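Local coordinates for chitin binding protein (Streptomyces lividans, PDB 5FTZ), which probably cleaves chitin oxidatively, as a copper-dependent lytic polysaccharide monooxygenase of family AA10, at residues H1-L6 with R10-Q15. Sequence-based numbering, arbitrary orientation.
Sequences HGYTDL and RQKVCQ. With CU (copper (II) ion), chain B.
Lys12 NZ is gripped by two oxygens: it donates to Tyr3 OH at 2.9 Å across the contact and, within its own helix, to Gln15 OE1 at 2.9 Å. The second bond reaches the amide oxygen from above its carbonyl plane, 43° out of it. Before ending at the hydroxyl, the lysine chain passes the tyrosine ring at a slant, with Lys12 CD 3.6 Å from Tyr3 CE1. Its course follows from CG standing anti to the backbone N (chi1 -176°) and a bend at chi2, which together carry the methylenes past the ring. Replacing the lysine by an alanine would probably leave Tyr3 OH and Gln15 OE1 without their shared donor and bare one flank of the ring. At the ring's root, Gln11 CG packs on Tyr3 CB at 3.9 Å, while a water bridges Gly2 O (2.9 Å) and Gln11 NE2 (3.1 Å); that amide nitrogen also donates to Tyr165 O. Strand 2-6 and helix 10-15 cross at -83°, their axes 7.9 Å apart. The strand, an outer one of a three-stranded antiparallel sheet, follows directly on His1, whose N and ND1 bind copper together with His91, the histidine brace of lytic polysaccharide monooxygenases.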
loop_
_atom_site.group_PDB
_atom_site.type_symbol
_atom_site.label_atom_id
_atom_site.label_comp_id
_atom_site.label_asym_id
_atom_site.label_seq_id
_atom_site.Cartn_x
_atom_site.Cartn_y
_atom_site.Cartn_z
ATOM N N HIS A 1 6.636 3.691 -14.585
ATOM C CA HIS A 1 7.482 3.862 -15.813
ATOM C C HIS A 1 8.213 5.171 -15.760
ATOM O O HIS A 1 7.643 6.235 -15.513
ATOM C CB HIS A 1 6.670 3.695 -17.098
ATOM C CG HIS A 1 6.254 2.274 -17.349
ATOM N ND1 HIS A 1 5.450 1.567 -16.494
ATOM C CD2 HIS A 1 6.575 1.405 -18.329
ATOM C CE1 HIS A 1 5.288 0.329 -16.915
ATOM N NE2 HIS A 1 5.958 0.213 -18.041
ATOM N N GLY A 2 9.526 5.085 -15.931
ATOM C CA GLY A 2 10.372 6.254 -15.873
ATOM C C GLY A 2 11.827 5.903 -15.992
ATOM O O GLY A 2 12.194 4.730 -16.005
ATOM N N TYR A 3 12.674 6.939 -15.955
ATOM C CA TYR A 3 14.122 6.759 -16.088
ATOM C C TYR A 3 14.786 7.972 -15.447
ATOM O O TYR A 3 14.172 9.026 -15.282
ATOM C CB TYR A 3 14.525 6.665 -17.584
ATOM C CG TYR A 3 13.998 7.766 -18.435
ATOM C CD1 TYR A 3 14.649 8.984 -18.529
ATOM C CD2 TYR A 3 12.801 7.627 -19.100
ATOM C CE1 TYR A 3 14.102 10.056 -19.213
ATOM C CE2 TYR A 3 12.253 8.665 -19.870
ATOM C CZ TYR A 3 12.916 9.885 -19.915
ATOM O OH TYR A 3 12.469 10.959 -20.659
ATOM N N THR A 4 16.073 7.885 -15.252
ATOM C CA THR A 4 16.826 9.042 -14.781
ATOM C C THR A 4 17.335 9.847 -15.972
ATOM O O THR A 4 17.876 9.300 -16.947
ATOM C CB THR A 4 18.023 8.631 -13.926
ATOM O OG1 THR A 4 18.628 7.533 -14.561
ATOM C CG2 THR A 4 17.614 8.217 -12.507
ATOM N N ASP A 5 17.198 11.152 -15.849
ATOM C CA ASP A 5 17.851 12.048 -16.814
ATOM C C ASP A 5 18.977 12.874 -16.199
ATOM O O ASP A 5 19.716 13.459 -16.942
ATOM C CB ASP A 5 16.860 12.894 -17.646
ATOM C CG ASP A 5 16.250 13.941 -16.903
ATOM O OD1 ASP A 5 16.270 13.954 -15.687
ATOM O OD2 ASP A 5 15.698 14.894 -17.532
ATOM N N LEU A 6 19.178 12.773 -14.888
ATOM C CA LEU A 6 20.377 13.324 -14.236
ATOM C C LEU A 6 20.840 12.347 -13.177
ATOM O O LEU A 6 20.085 12.090 -12.225
ATOM C CB LEU A 6 20.160 14.700 -13.560
ATOM C CG LEU A 6 19.850 15.830 -14.481
ATOM C CD1 LEU A 6 19.369 17.025 -13.700
ATOM C CD2 LEU A 6 21.066 16.177 -15.353
ATOM N N ARG A 10 21.560 5.288 -19.677
ATOM C CA ARG A 10 21.750 4.669 -20.963
ATOM C C ARG A 10 20.480 4.636 -21.772
ATOM O O ARG A 10 20.546 4.861 -22.993
ATOM C CB ARG A 10 22.419 3.294 -20.829
ATOM C CG ARG A 10 23.860 3.322 -20.366
ATOM C CD ARG A 10 24.411 1.919 -20.238
ATOM N NE ARG A 10 25.806 1.957 -19.764
ATOM C CZ ARG A 10 26.496 0.884 -19.388
ATOM N NH1 ARG A 10 25.955 -0.313 -19.441
ATOM N NH2 ARG A 10 27.739 1.055 -18.914
ATOM N N GLN A 11 19.356 4.293 -21.161
ATOM C CA GLN A 11 18.140 4.259 -21.952
ATOM C C GLN A 11 17.806 5.627 -22.520
ATOM O O GLN A 11 17.266 5.712 -23.644
ATOM C CB GLN A 11 16.975 3.668 -21.145
ATOM C CG GLN A 11 16.683 4.247 -19.763
ATOM C CD GLN A 11 17.300 3.449 -18.671
ATOM O OE1 GLN A 11 18.511 3.295 -18.628
ATOM N NE2 GLN A 11 16.497 2.947 -17.774
ATOM N N LYS A 12 18.094 6.682 -21.779
ATOM C CA LYS A 12 17.781 8.016 -22.275
ATOM C C LYS A 12 18.771 8.478 -23.322
ATOM O O LYS A 12 18.344 9.142 -24.294
ATOM C CB LYS A 12 17.701 8.987 -21.105
ATOM C CG LYS A 12 17.281 10.417 -21.464
ATOM C CD LYS A 12 15.958 10.476 -22.213
ATOM C CE LYS A 12 15.476 11.918 -22.272
ATOM N NZ LYS A 12 14.134 11.928 -22.888
ATOM N N VAL A 13 20.059 8.158 -23.218
ATOM C CA VAL A 13 20.968 8.504 -24.283
ATOM C C VAL A 13 20.645 7.747 -25.551
ATOM O O VAL A 13 20.845 8.288 -26.652
ATOM C CB VAL A 13 22.469 8.397 -23.959
ATOM C CG1 VAL A 13 22.818 9.302 -22.776
ATOM C CG2 VAL A 13 22.964 7.044 -23.739
ATOM N N CYS A 14 20.083 6.560 -25.444
ATOM C CA CYS A 14 19.587 5.841 -26.633
ATOM C C CYS A 14 18.350 6.569 -27.211
ATOM O O CYS A 14 18.312 6.890 -28.424
ATOM C CB CYS A 14 19.292 4.401 -26.220
ATOM S SG CYS A 14 20.723 3.357 -25.934
ATOM N N GLN A 15 17.433 7.008 -26.405
ATOM C CA GLN A 15 16.228 7.676 -26.921
ATOM C C GLN A 15 16.552 9.055 -27.506
ATOM O O GLN A 15 15.926 9.451 -28.522
ATOM C CB GLN A 15 15.159 7.751 -25.872
ATOM C CG GLN A 15 13.847 8.382 -26.334
ATOM C CD GLN A 15 13.876 9.876 -26.190
ATOM O OE1 GLN A 15 14.605 10.467 -25.377
ATOM N NE2 GLN A 15 13.038 10.541 -26.992
HETATM CU CU CU B . 5.064 2.099 -14.673
HETATM O O HOH W 1 13.416 2.765 -17.674
#